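Local coordinates for oxidoreductase, NAD-binding/iron-sulfur cluster-binding protein (Nitratireductor pacificus pht-3B, PDB 6ZXU) that acts as a catabolic reductive dehalogenase, probably removing halogen from its substrates with a bound cobalamin and two 4Fe-4S clusters, at residues 427-432 with 508-513; 533-538 with 595-600; 444-449 with 585-590. One frame throughout, in Å; residues are numbered along the deposited sequence.

Contact 1 (427-432 with 508-513); sequences LIDQGY and PFIGPR
D429, at the end of strand 422-429, is gripped side-on by R513 in a salt bridge. NE of R513 donates to OD1 of D429 at 2.7 Å, almost straight at 172°, and NH2 of R513 donates to OD2 of D429 at 2.9 Å. A bend at chi3 (53°) swings NE of R513 toward the aspartate; the carboxylate and guanidinium planes stay 26° apart, and NH2 meets OD2 from above the carboxylate plane. I510 packs beside the pair, its CG2 3.9 Å from OD2 of D429. At Q430 the backbone takes over: Q430 N donates to R513 O at 3.0 Å. This bond sits where 422-429 ends and 514-521 begins, neighbouring antiparallel strands of one four-stranded sheet, and R513 closes a type II' turn that starts at I510. The side chain of Q430 touches the bound cobalamin. G431 N bonds back to OD1 of D429 (2.8 Å), an Asx turn that gives this oxygen a second donor. Y432 opens helix 432-437, with G431 as its N-cap; its CB lies over one guanidinium face of R513, toward the rim, while I510 O sits 3.6 Å above the centre of the opposite face.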
ATOM      1  N   LEU A 427       6.163  -5.095   0.910  1.00 14.61           N
ATOM      2  CA  LEU A 427       4.702  -5.131   0.960  1.00 14.12           C
ATOM      3  C   LEU A 427       4.192  -3.886   1.704  1.00 12.96           C
ATOM      4  O   LEU A 427       4.718  -3.539   2.743  1.00 15.37           O
ATOM      5  CB  LEU A 427       4.211  -6.364   1.584  1.00 14.72           C
ATOM      6  CG  LEU A 427       4.581  -7.744   1.065  1.00 16.07           C
ATOM      7  CD1 LEU A 427       3.797  -8.804   1.917  1.00 16.44           C
ATOM      8  CD2 LEU A 427       4.228  -7.913  -0.387  1.00 16.73           C
ATOM      9  N   ILE A 428       3.183  -3.279   1.151  1.00 13.02           N
ATOM     10  CA  ILE A 428       2.438  -2.156   1.734  1.00 14.66           C
ATOM     11  C   ILE A 428       1.019  -2.659   2.001  1.00 14.31           C
ATOM     12  O   ILE A 428       0.349  -3.106   1.074  1.00 15.01           O
ATOM     13  CB  ILE A 428       2.423  -0.953   0.792  1.00 16.49           C
ATOM     14  CG1 ILE A 428       3.822  -0.549   0.327  1.00 17.99           C
ATOM     15  CG2 ILE A 428       1.711   0.208   1.462  1.00 19.97           C
ATOM     16  CD1 ILE A 428       4.671  -0.072   1.491  1.00 18.82           C
ATOM     17  N   ASP A 429       0.601  -2.555   3.240  1.00 16.55           N
ATOM     18  CA  ASP A 429      -0.722  -2.950   3.708  1.00 17.67           C
ATOM     19  C   ASP A 429      -1.745  -2.014   3.041  1.00 18.77           C
ATOM     20  O   ASP A 429      -1.617  -0.796   3.098  1.00 20.43           O
ATOM     21  CB  ASP A 429      -0.809  -2.894   5.234  1.00 20.14           C
ATOM     22  CG  ASP A 429      -2.090  -3.464   5.781  1.00 21.47           C
ATOM     23  OD1 ASP A 429      -3.127  -3.548   5.020  1.00 20.36           O
ATOM     24  OD2 ASP A 429      -2.110  -3.752   7.005  1.00 21.45           O
ATOM     25  N   GLN A 430      -2.718  -2.584   2.344  1.00 16.27           N
ATOM     26  CA  GLN A 430      -3.755  -1.779   1.707  1.00 18.64           C
ATOM     27  C   GLN A 430      -4.732  -1.063   2.690  1.00 18.91           C
ATOM     28  O   GLN A 430      -5.359  -0.072   2.269  1.00 22.61           O
ATOM     29  CB  GLN A 430      -4.579  -2.556   0.729  1.00 19.67           C
ATOM     30  CG  GLN A 430      -3.847  -2.787  -0.586  1.00 26.85           C
ATOM     31  CD  GLN A 430      -4.804  -3.016  -1.771  1.00 28.75           C
ATOM     32  OE1 GLN A 430      -5.817  -2.353  -1.914  1.00 26.47           O
ATOM     33  NE2 GLN A 430      -4.436  -3.982  -2.625  1.00 28.71           N
ATOM     34  N   GLY A 431      -4.821  -1.555   3.905  1.00 19.58           N
ATOM     35  CA  GLY A 431      -5.581  -0.892   4.946  1.00 20.59           C
ATOM     36  C   GLY A 431      -6.807  -1.675   5.397  1.00 19.35           C
ATOM     37  O   GLY A 431      -7.832  -1.603   4.721  1.00 19.67           O
ATOM     38  N   TYR A 432      -6.736  -2.290   6.574  1.00 17.02           N
ATOM     39  CA  TYR A 432      -7.826  -3.062   7.097  1.00 18.83           C
ATOM     40  C   TYR A 432      -9.109  -2.241   7.330  1.00 18.19           C
ATOM     41  O   TYR A 432     -10.204  -2.656   6.932  1.00 16.23           O
ATOM     42  CB  TYR A 432      -7.433  -3.817   8.377  1.00 19.14           C
ATOM     43  CG  TYR A 432      -8.611  -4.605   8.973  1.00 20.50           C
ATOM     44  CD1 TYR A 432      -9.048  -5.772   8.417  1.00 18.28           C
ATOM     45  CD2 TYR A 432      -9.325  -4.111  10.048  1.00 22.80           C
ATOM     46  CE1 TYR A 432     -10.072  -6.468   8.941  1.00 20.19           C
ATOM     47  CE2 TYR A 432     -10.404  -4.779  10.534  1.00 22.84           C
ATOM     48  CZ  TYR A 432     -10.752  -5.984  10.006  1.00 21.19           C
ATOM     49  OH  TYR A 432     -11.842  -6.635  10.538  1.00 27.16           O
ATOM     50  N   PRO A 508       1.061 -14.322   6.289  1.00 14.25           N
ATOM     51  CA  PRO A 508       0.393 -14.848   7.465  1.00 15.10           C
ATOM     52  C   PRO A 508      -0.098 -13.783   8.468  1.00 15.48           C
ATOM     53  O   PRO A 508      -0.901 -14.092   9.355  1.00 17.49           O
ATOM     54  CB  PRO A 508       1.438 -15.782   8.060  1.00 16.16           C
ATOM     55  CG  PRO A 508       2.722 -15.300   7.518  1.00 17.07           C
ATOM     56  CD  PRO A 508       2.439 -14.777   6.153  1.00 16.06           C
ATOM     57  N   PHE A 509       0.316 -12.540   8.335  1.00 13.19           N
ATOM     58  CA  PHE A 509      -0.079 -11.507   9.291  1.00 16.06           C
ATOM     59  C   PHE A 509      -1.070 -10.514   8.665  1.00 16.08           C
ATOM     60  O   PHE A 509      -1.931 -10.053   9.390  1.00 17.77           O
ATOM     61  CB  PHE A 509       1.144 -10.755   9.834  1.00 17.22           C
ATOM     62  CG  PHE A 509       2.086 -11.651  10.582  1.00 15.84           C
ATOM     63  CD1 PHE A 509       1.765 -12.079  11.837  1.00 19.31           C
ATOM     64  CD2 PHE A 509       3.211 -12.178   9.984  1.00 18.05           C
ATOM     65  CE1 PHE A 509       2.585 -12.963  12.513  1.00 20.39           C
ATOM     66  CE2 PHE A 509       4.079 -13.019  10.663  1.00 16.87           C
ATOM     67  CZ  PHE A 509       3.774 -13.445  11.908  1.00 20.07           C
ATOM     68  N   ILE A 510      -0.919 -10.104   7.412  1.00 15.48           N
ATOM     69  CA  ILE A 510      -1.848  -9.106   6.776  1.00 13.97           C
ATOM     70  C   ILE A 510      -2.704  -9.787   5.714  1.00 15.16           C
ATOM     71  O   ILE A 510      -3.423  -9.114   4.992  1.00 16.24           O
ATOM     72  CB  ILE A 510      -1.130  -7.870   6.251  1.00 13.95           C
ATOM     73  CG1 ILE A 510      -0.224  -8.177   5.081  1.00 12.95           C
ATOM     74  CG2 ILE A 510      -0.361  -7.191   7.351  1.00 13.81           C
ATOM     75  CD1 ILE A 510       0.227  -6.928   4.372  1.00 16.21           C
ATOM     76  N   GLY A 511      -2.650 -11.141   5.648  1.00 13.19           N
ATOM     77  CA  GLY A 511      -3.473 -11.823   4.706  1.00 14.17           C
ATOM     78  C   GLY A 511      -3.170 -11.432   3.294  1.00 15.27           C
ATOM     79  O   GLY A 511      -2.014 -11.212   2.918  1.00 14.02           O
ATOM     80  N   PRO A 512      -4.197 -11.331   2.456  1.00 14.67           N
ATOM     81  CA  PRO A 512      -3.971 -10.969   1.064  1.00 16.40           C
ATOM     82  C   PRO A 512      -4.106  -9.435   0.820  1.00 16.92           C
ATOM     83  O   PRO A 512      -4.156  -9.011  -0.320  1.00 16.63           O
ATOM     84  CB  PRO A 512      -5.105 -11.666   0.329  1.00 17.16           C
ATOM     85  CG  PRO A 512      -6.208 -11.616   1.307  1.00 16.25           C
ATOM     86  CD  PRO A 512      -5.585 -11.713   2.704  1.00 17.50           C
ATOM     87  N   ARG A 513      -3.978  -8.646   1.897  1.00 15.39           N
ATOM     88  CA  ARG A 513      -4.281  -7.220   1.932  1.00 15.76           C
ATOM     89  C   ARG A 513      -3.057  -6.361   1.623  1.00 19.12           C
ATOM     90  O   ARG A 513      -2.658  -5.554   2.388  1.00 25.85           O
ATOM     91  CB  ARG A 513      -4.855  -6.906   3.306  1.00 17.51           C
ATOM     92  CG  ARG A 513      -5.663  -5.697   3.383  1.00 21.35           C
ATOM     93  CD  ARG A 513      -6.112  -5.427   4.782  1.00 17.41           C
ATOM     94  NE  ARG A 513      -5.005  -5.424   5.702  1.00 18.17           N
ATOM     95  CZ  ARG A 513      -4.836  -6.208   6.724  1.00 16.19           C
ATOM     96  NH1 ARG A 513      -5.737  -7.088   7.060  1.00 16.31           N
ATOM     97  NH2 ARG A 513      -3.777  -6.060   7.499  1.00 16.70           N
TER

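Contact 2 (533-538 with 595-600); sequences FGLQDF and CPWNRE. With NA (sodium ion), chain G; SF4 (iron/sulfur cluster), chain D.
W597 is met by F533 and F538, and the three rings make an aromatic cluster in the protein interior. F533 turns the CD2-CE2 edge of its ring to one face of the indole, over the six-membered ring, with its CD2 3.7 Å from CH2 of W597 and the planes 80° apart, a T-shaped pair. F538 plays the opposite part and offers its face to the indole edge. NE1 of W597 stands over that face near the rim, 3.5 Å from CD1 of F538, and the planes meet at 59°. Chi1 (-164°) sets CG of F538 anti to the backbone N; the ring beyond it also meets the iron-sulfur cluster, its CE1 3.6 Å from sulfur S1. The same sulfur lies in the indole plane, 3.7 Å from CD1 of W597. CD1 of L535 adds an oblique contact, 3.5 Å from NE1 of W597. An alanine at F538 would probably leave the NE1 edge of W597 without the ring it abuts and open a gap beside S1. The loop that carries W597 starts with C595, whose SG binds iron FE3 at 2.2 Å; the carbonyls of C595 and N598, the two ends of a type I turn, bind a sodium ion together with three waters. Helix 535-540 carries C539, and C542 and C545 follow as ligands of this cluster; the remote C595, followed by proline, joins them in the manner of a two-cluster bacterial ferredoxin.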
ATOM      1  N   PHE A 533       3.328 -21.746   6.139  1.00 14.71           N
ATOM      2  CA  PHE A 533       2.506 -21.543   7.256  1.00 15.62           C
ATOM      3  C   PHE A 533       1.172 -22.324   7.150  1.00 18.74           C
ATOM      4  O   PHE A 533       0.166 -21.982   7.809  1.00 18.65           O
ATOM      5  CB  PHE A 533       2.268 -20.080   7.577  1.00 15.89           C
ATOM      6  CG  PHE A 533       1.566 -19.286   6.485  1.00 14.44           C
ATOM      7  CD1 PHE A 533       2.284 -18.759   5.422  1.00 13.11           C
ATOM      8  CD2 PHE A 533       0.248 -18.921   6.612  1.00 14.44           C
ATOM      9  CE1 PHE A 533       1.693 -17.986   4.445  1.00 13.88           C
ATOM     10  CE2 PHE A 533      -0.368 -18.146   5.623  1.00 11.72           C
ATOM     11  CZ  PHE A 533       0.335 -17.675   4.531  1.00 13.66           C
ATOM     12  N   GLY A 534       1.196 -23.387   6.398  1.00 15.20           N
ATOM     13  CA  GLY A 534       0.052 -24.246   6.325  1.00 18.18           C
ATOM     14  C   GLY A 534      -1.028 -23.787   5.333  1.00 17.60           C
ATOM     15  O   GLY A 534      -2.085 -24.339   5.338  1.00 15.82           O
ATOM     16  N   LEU A 535      -0.760 -22.791   4.484  1.00 16.10           N
ATOM     17  CA  LEU A 535      -1.826 -22.196   3.658  1.00 13.85           C
ATOM     18  C   LEU A 535      -2.363 -23.168   2.648  1.00 13.43           C
ATOM     19  O   LEU A 535      -3.539 -23.093   2.318  1.00 13.22           O
ATOM     20  CB  LEU A 535      -1.405 -20.898   2.997  1.00 13.55           C
ATOM     21  CG  LEU A 535      -2.518 -20.116   2.329  1.00 12.78           C
ATOM     22  CD1 LEU A 535      -3.513 -19.553   3.371  1.00 12.64           C
ATOM     23  CD2 LEU A 535      -1.960 -19.015   1.501  1.00 14.58           C
ATOM     24  N   GLN A 536      -1.552 -24.054   2.112  1.00 13.44           N
ATOM     25  CA  GLN A 536      -2.081 -25.001   1.062  1.00 15.71           C
ATOM     26  C   GLN A 536      -3.206 -25.809   1.624  1.00 17.49           C
ATOM     27  O   GLN A 536      -4.312 -25.845   1.077  1.00 16.80           O
ATOM     28  CB  GLN A 536      -0.992 -25.898   0.464  1.00 14.67           C
ATOM     29  CG  GLN A 536       0.172 -25.162  -0.146  1.00 17.19           C
ATOM     30  CD  GLN A 536      -0.277 -24.066  -1.052  1.00 15.09           C
ATOM     31  OE1 GLN A 536      -0.913 -24.318  -2.096  1.00 13.75           O
ATOM     32  NE2 GLN A 536       0.031 -22.794  -0.684  1.00 14.10           N
ATOM     33  N   ASP A 537      -2.993 -26.347   2.807  1.00 16.18           N
ATOM     34  CA  ASP A 537      -4.082 -27.095   3.516  1.00 17.69           C
ATOM     35  C   ASP A 537      -5.287 -26.191   3.848  1.00 17.44           C
ATOM     36  O   ASP A 537      -6.427 -26.630   3.758  1.00 17.39           O
ATOM     37  CB  ASP A 537      -3.530 -27.764   4.775  1.00 20.41           C
ATOM     38  CG  ASP A 537      -4.610 -28.605   5.539  1.00 24.44           C
ATOM     39  OD1 ASP A 537      -5.181 -29.509   4.866  1.00 25.91           O
ATOM     40  OD2 ASP A 537      -4.932 -28.310   6.735  1.00 27.81           O
ATOM     41  N   PHE A 538      -5.048 -24.951   4.282  1.00 15.31           N
ATOM     42  CA  PHE A 538      -6.121 -24.058   4.637  1.00 13.54           C
ATOM     43  C   PHE A 538      -6.961 -23.714   3.408  1.00 15.34           C
ATOM     44  O   PHE A 538      -8.201 -23.869   3.424  1.00 11.83           O
ATOM     45  CB  PHE A 538      -5.586 -22.778   5.228  1.00 12.79           C
ATOM     46  CG  PHE A 538      -6.627 -21.963   5.972  1.00 12.07           C
ATOM     47  CD1 PHE A 538      -7.478 -21.202   5.314  1.00 12.78           C
ATOM     48  CD2 PHE A 538      -6.622 -21.900   7.359  1.00 11.10           C
ATOM     49  CE1 PHE A 538      -8.426 -20.440   5.968  1.00 13.39           C
ATOM     50  CE2 PHE A 538      -7.526 -21.121   8.052  1.00 11.06           C
ATOM     51  CZ  PHE A 538      -8.422 -20.404   7.359  1.00 11.93           C
ATOM     52  N   CYS A 595     -11.398 -12.661   2.535  1.00 18.03           N
ATOM     53  CA  CYS A 595     -10.546 -13.685   3.040  1.00 15.69           C
ATOM     54  C   CYS A 595     -10.532 -13.753   4.577  1.00 15.82           C
ATOM     55  O   CYS A 595     -10.322 -12.758   5.205  1.00 14.09           O
ATOM     56  CB  CYS A 595      -9.119 -13.523   2.460  1.00 15.41           C
ATOM     57  SG  CYS A 595      -8.021 -14.896   2.865  1.00 14.49           S
ATOM     58  N   PRO A 596     -10.681 -14.959   5.165  1.00 15.84           N
ATOM     59  CA  PRO A 596     -10.555 -15.075   6.614  1.00 16.84           C
ATOM     60  C   PRO A 596      -9.256 -14.537   7.192  1.00 16.00           C
ATOM     61  O   PRO A 596      -9.251 -14.047   8.324  1.00 13.93           O
ATOM     62  CB  PRO A 596     -10.653 -16.579   6.876  1.00 16.40           C
ATOM     63  CG  PRO A 596     -11.422 -17.075   5.729  1.00 16.13           C
ATOM     64  CD  PRO A 596     -10.990 -16.249   4.553  1.00 14.27           C
ATOM     65  N   TRP A 597      -8.177 -14.583   6.460  1.00 14.06           N
ATOM     66  CA  TRP A 597      -6.880 -14.049   6.913  1.00 13.61           C
ATOM     67  C   TRP A 597      -6.799 -12.527   6.922  1.00 14.75           C
ATOM     68  O   TRP A 597      -5.831 -11.967   7.446  1.00 13.74           O
ATOM     69  CB  TRP A 597      -5.747 -14.590   6.069  1.00 12.56           C
ATOM     70  CG  TRP A 597      -5.544 -16.094   6.203  1.00 12.48           C
ATOM     71  CD1 TRP A 597      -6.184 -17.030   5.513  1.00 12.43           C
ATOM     72  CD2 TRP A 597      -4.588 -16.767   7.039  1.00 14.51           C
ATOM     73  NE1 TRP A 597      -5.699 -18.268   5.830  1.00 12.84           N
ATOM     74  CE2 TRP A 597      -4.739 -18.153   6.796  1.00 13.96           C
ATOM     75  CE3 TRP A 597      -3.591 -16.350   7.942  1.00 13.30           C
ATOM     76  CZ2 TRP A 597      -3.945 -19.092   7.379  1.00 14.52           C
ATOM     77  CZ3 TRP A 597      -2.820 -17.301   8.554  1.00 13.28           C
ATOM     78  CH2 TRP A 597      -3.026 -18.666   8.301  1.00 16.13           C
ATOM     79  N   ASN A 598      -7.779 -11.869   6.336  1.00 13.32           N
ATOM     80  CA  ASN A 598      -7.908 -10.452   6.446  1.00 17.07           C
ATOM     81  C   ASN A 598      -8.581 -10.141   7.767  1.00 15.80           C
ATOM     82  O   ASN A 598      -9.803 -10.256   7.881  1.00 17.91           O
ATOM     83  CB  ASN A 598      -8.662  -9.885   5.201  1.00 18.00           C
ATOM     84  CG  ASN A 598      -8.956  -8.350   5.339  1.00 24.04           C
ATOM     85  OD1 ASN A 598      -8.147  -7.580   5.838  1.00 19.40           O
ATOM     86  ND2 ASN A 598     -10.191  -7.974   5.057  1.00 25.06           N
ATOM     87  N   ARG A 599      -7.812  -9.770   8.772  1.00 17.78           N
ATOM     88  CA  ARG A 599      -8.317  -9.571  10.123  1.00 19.60           C
ATOM     89  C   ARG A 599      -7.765  -8.349  10.766  1.00 20.69           C
ATOM     90  O   ARG A 599      -6.719  -7.855  10.374  1.00 20.72           O
ATOM     91  CB  ARG A 599      -7.819 -10.668  11.057  1.00 20.40           C
ATOM     92  CG  ARG A 599      -8.191 -12.015  10.639  1.00 23.29           C
ATOM     93  CD  ARG A 599      -7.975 -12.969  11.779  1.00 22.03           C
ATOM     94  NE  ARG A 599      -8.700 -14.190  11.476  1.00 21.29           N
ATOM     95  CZ  ARG A 599      -8.116 -15.227  10.910  1.00 20.11           C
ATOM     96  NH1 ARG A 599      -6.841 -15.171  10.615  1.00 18.72           N
ATOM     97  NH2 ARG A 599      -8.841 -16.326  10.653  1.00 21.31           N
ATOM     98  N   GLU A 600      -8.461  -7.906  11.840  1.00 19.51           N
ATOM     99  CA  GLU A 600      -8.000  -6.794  12.624  1.00 20.22           C
ATOM    100  C   GLU A 600      -6.694  -7.142  13.375  1.00 19.71           C
ATOM    101  O   GLU A 600      -6.474  -8.282  13.779  1.00 18.74           O
ATOM    102  CB  GLU A 600      -9.115  -6.308  13.615  1.00 21.28           C
ATOM    103  CG  GLU A 600      -8.871  -4.846  14.047  1.00 23.06           C
ATOM    104  CD  GLU A 600      -9.857  -4.314  15.111  1.00 25.44           C
ATOM    105  OE1 GLU A 600     -10.932  -4.902  15.294  1.00 25.15           O
ATOM    106  OE2 GLU A 600      -9.533  -3.300  15.772  1.00 22.95           O
TER
HETATM  107 NA    NA G 704     -11.989 -11.381   7.249  1.00 40.01          NA
HETATM  108 FE1  SF4 D 701      -9.552 -17.789  -0.598  1.00 12.69          FE
HETATM  109 FE2  SF4 D 701     -10.118 -18.901   1.914  1.00 13.05          FE
HETATM  110 FE3  SF4 D 701      -8.438 -16.790   1.745  1.00 12.96          FE
HETATM  111 FE4  SF4 D 701      -7.579 -19.183   0.758  1.00 12.02          FE
HETATM  112  S1  SF4 D 701      -8.156 -18.635   2.891  1.00 14.73           S
HETATM  113  S2  SF4 D 701      -7.410 -17.235  -0.224  1.00 14.46           S
HETATM  114  S3  SF4 D 701      -9.560 -19.900  -0.025  1.00 13.68           S
HETATM  115  S4  SF4 D 701     -10.615 -16.927   1.188  1.00 15.42           S
HETATM  116  O   HOH W   1     -11.683 -12.679   9.145  1.00 21.52           O
HETATM  117  O   HOH W   2     -13.530 -12.764   6.310  1.00 26.24           O
HETATM  118  O   HOH W   3     -13.249  -9.427   6.407  1.00 39.29           O

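Contact 3 (444-449 with 585-590); sequences ISASQS and GSACGR. With SF4 (iron/sulfur cluster), chain E.
The two backbones draw together near the N-terminal end of helix 445-469, where CA of A446 is 5.5 Å from CA of S586 and CA of S445 is 5.7 Å from CA of C588. A446 N donates to S586 O at 3.0 Å, but the bond is weak because the angle at the hydrogen is only 127°. CB of S445 presses on the same carbonyl, 3.3 Å from S586 O. The methyl of A446 meets two small neighbours, OG of S586 and CB of A587; OG of S586 itself is hydrogen-bonded to F337 O. OG of S445 lies near the amides of C588 and G589 without a suitable angle to either. It bonds instead to G440 O. A water 2.9 Å from S445 OG also lies within bonding distance of OG of S449 and, more weakly, of C588 O; with two protons it cannot serve all three at once. The C588 carbonyl has firmer partners in R579 and the cobalamin. The side chain of C588 leaves in the other direction, away from the helix: with SG anti to the backbone N (chi1 -177°), it binds iron FE2 of the second cluster at 2.3 Å. R590 N donates to SG of C588 over 3.5 Å, nearly straight at 172°, and would probably temper the charge on the thiolate. The loop 585-590 thus runs between helix 445-469 and the cluster; A587 and C588 touch helix 572-581, helix 590-594 follows G589 at its N-cap, S447 packs on helix 342-354 and Q448 on helix 432-437.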
ATOM      1  N   ILE A 444     -14.152   3.498  -3.472  1.00 19.00           N
ATOM      2  CA  ILE A 444     -12.835   3.682  -2.845  1.00 16.54           C
ATOM      3  C   ILE A 444     -11.801   2.604  -3.255  1.00 16.79           C
ATOM      4  O   ILE A 444     -10.659   2.667  -2.874  1.00 14.46           O
ATOM      5  CB  ILE A 444     -12.997   3.772  -1.329  1.00 15.64           C
ATOM      6  CG1 ILE A 444     -11.808   4.514  -0.656  1.00 15.47           C
ATOM      7  CG2 ILE A 444     -13.160   2.402  -0.679  1.00 15.28           C
ATOM      8  CD1 ILE A 444     -11.640   5.902  -1.175  1.00 17.69           C
ATOM      9  N   SER A 445     -12.244   1.573  -3.955  1.00 17.39           N
ATOM     10  CA  SER A 445     -11.412   0.390  -4.178  1.00 18.95           C
ATOM     11  C   SER A 445     -10.081   0.733  -4.862  1.00 18.16           C
ATOM     12  O   SER A 445      -9.022   0.427  -4.344  1.00 17.42           O
ATOM     13  CB  SER A 445     -12.151  -0.654  -5.003  1.00 18.49           C
ATOM     14  OG  SER A 445     -11.319  -1.743  -5.277  1.00 19.41           O
ATOM     15  N   ALA A 446     -10.161   1.426  -5.974  1.00 16.45           N
ATOM     16  CA  ALA A 446      -8.973   1.793  -6.674  1.00 17.51           C
ATOM     17  C   ALA A 446      -8.112   2.774  -5.888  1.00 19.32           C
ATOM     18  O   ALA A 446      -6.876   2.769  -6.047  1.00 18.22           O
ATOM     19  CB  ALA A 446      -9.285   2.387  -8.010  1.00 19.44           C
ATOM     20  N   SER A 447      -8.716   3.607  -5.041  1.00 16.62           N
ATOM     21  CA  SER A 447      -7.910   4.488  -4.184  1.00 16.44           C
ATOM     22  C   SER A 447      -7.123   3.709  -3.168  1.00 16.61           C
ATOM     23  O   SER A 447      -6.004   4.120  -2.793  1.00 16.18           O
ATOM     24  CB  SER A 447      -8.839   5.547  -3.488  1.00 20.18           C
ATOM     25  OG  SER A 447      -9.287   6.540  -4.381  1.00 18.17           O
ATOM     26  N   GLN A 448      -7.636   2.575  -2.695  1.00 14.59           N
ATOM     27  CA  GLN A 448      -6.862   1.695  -1.833  1.00 17.61           C
ATOM     28  C   GLN A 448      -5.681   1.099  -2.559  1.00 18.51           C
ATOM     29  O   GLN A 448      -4.555   1.059  -2.035  1.00 18.70           O
ATOM     30  CB  GLN A 448      -7.732   0.577  -1.240  1.00 19.57           C
ATOM     31  CG  GLN A 448      -8.737   1.052  -0.178  1.00 20.94           C
ATOM     32  CD  GLN A 448      -9.190  -0.073   0.774  1.00 23.40           C
ATOM     33  OE1 GLN A 448     -10.218  -0.717   0.534  1.00 21.62           O
ATOM     34  NE2 GLN A 448      -8.388  -0.331   1.851  1.00 23.34           N
ATOM     35  N   SER A 449      -5.885   0.674  -3.771  1.00 18.75           N
ATOM     36  CA  SER A 449      -4.762   0.165  -4.625  1.00 18.75           C
ATOM     37  C   SER A 449      -3.717   1.232  -4.882  1.00 18.74           C
ATOM     38  O   SER A 449      -2.520   0.999  -4.731  1.00 19.55           O
ATOM     39  CB  SER A 449      -5.306  -0.331  -5.978  1.00 20.21           C
ATOM     40  OG  SER A 449      -6.114  -1.451  -5.793  1.00 26.82           O
ATOM     41  N   GLY A 585     -18.605   1.212  -9.127  1.00 16.73           N
ATOM     42  CA  GLY A 585     -17.460   1.533  -8.319  1.00 17.44           C
ATOM     43  C   GLY A 585     -16.244   1.774  -9.186  1.00 18.26           C
ATOM     44  O   GLY A 585     -16.310   1.777 -10.430  1.00 17.93           O
ATOM     45  N   SER A 586     -15.078   1.885  -8.537  1.00 18.42           N
ATOM     46  CA  SER A 586     -13.797   2.035  -9.245  1.00 18.57           C
ATOM     47  C   SER A 586     -12.890   0.793  -9.040  1.00 18.41           C
ATOM     48  O   SER A 586     -12.282   0.648  -8.003  1.00 17.23           O
ATOM     49  CB  SER A 586     -13.106   3.256  -8.707  1.00 18.07           C
ATOM     50  OG  SER A 586     -12.132   3.657  -9.601  1.00 21.05           O
ATOM     51  N   ALA A 587     -12.886  -0.096 -10.011  1.00 18.31           N
ATOM     52  CA  ALA A 587     -12.116  -1.384  -9.993  1.00 18.58           C
ATOM     53  C   ALA A 587     -12.655  -2.305  -8.902  1.00 15.80           C
ATOM     54  O   ALA A 587     -13.832  -2.267  -8.596  1.00 18.05           O
ATOM     55  CB  ALA A 587     -10.642  -1.098  -9.858  1.00 17.94           C
ATOM     56  N   CYS A 588     -11.842  -3.171  -8.331  1.00 16.87           N
ATOM     57  CA  CYS A 588     -12.282  -4.212  -7.434  1.00 14.65           C
ATOM     58  C   CYS A 588     -11.108  -4.878  -6.742  1.00 15.51           C
ATOM     59  O   CYS A 588     -10.063  -5.076  -7.377  1.00 13.05           O
ATOM     60  CB  CYS A 588     -13.083  -5.304  -8.161  1.00 16.19           C
ATOM     61  SG  CYS A 588     -13.774  -6.663  -7.110  1.00 15.36           S
ATOM     62  N   GLY A 589     -11.312  -5.208  -5.482  1.00 15.13           N
ATOM     63  CA  GLY A 589     -10.417  -6.061  -4.687  1.00 14.95           C
ATOM     64  C   GLY A 589     -11.158  -6.783  -3.613  1.00 15.25           C
ATOM     65  O   GLY A 589     -10.662  -7.017  -2.511  1.00 13.17           O
ATOM     66  N   ARG A 590     -12.363  -7.186  -3.942  1.00 15.03           N
ATOM     67  CA  ARG A 590     -13.242  -7.810  -3.012  1.00 13.92           C
ATOM     68  C   ARG A 590     -12.716  -9.089  -2.426  1.00 13.86           C
ATOM     69  O   ARG A 590     -12.954  -9.438  -1.232  1.00 12.96           O
ATOM     70  CB  ARG A 590     -14.612  -8.046  -3.653  1.00 15.12           C
ATOM     71  CG  ARG A 590     -15.641  -8.651  -2.708  1.00 15.81           C
ATOM     72  CD  ARG A 590     -17.094  -8.459  -3.177  1.00 15.68           C
ATOM     73  NE  ARG A 590     -18.049  -9.285  -2.413  1.00 17.20           N
ATOM     74  CZ  ARG A 590     -18.546  -8.977  -1.239  1.00 17.05           C
ATOM     75  NH1 ARG A 590     -18.201  -7.839  -0.677  1.00 16.80           N
ATOM     76  NH2 ARG A 590     -19.309  -9.854  -0.603  1.00 16.02           N
TER
HETATM   77 FE1  SF4 E 702     -11.033  -9.787  -9.609  1.00 14.59          FE
HETATM   78 FE2  SF4 E 702     -12.753  -8.557  -7.817  1.00 15.43          FE
HETATM   79 FE3  SF4 E 702     -10.902 -10.434  -6.896  1.00 14.06          FE
HETATM   80 FE4  SF4 E 702     -13.075 -11.199  -8.395  1.00 16.30          FE
HETATM   81  S1  SF4 E 702     -13.080 -10.255  -6.403  1.00 17.80           S
HETATM   82  S2  SF4 E 702     -10.923 -11.834  -8.642  1.00 17.65           S
HETATM   83  S3  SF4 E 702     -13.265  -9.420  -9.794  1.00 18.06           S
HETATM   84  S4  SF4 E 702     -10.471  -8.501  -7.910  1.00 17.87           S
HETATM   85  O   HOH W   4      -8.970  -1.793  -6.999  1.00 15.37           O

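None lies at the surface: contacts 2 and 3 are buried, contact 1 partly so. Contact 1 relies on a salt bridge and a backbone bond at the ends of two inner sheet strands, contact 2 on aromatic rings without a hydrogen bond across it, and contact 3 on small side chains, a weak backbone bond and a water. Contact 1 touches both others, through R513 NH1 to N598 OD1 of contact 2 and through Q448 NE2 of contact 3, which bonds the carbonyl of Q430 and, weakly, that of G431. Contacts 2 and 3 do not touch, yet helix 590-594 joins their loops, and each supplies a cysteine to a different cluster. Contacts 1 and 3 border the cobalamin.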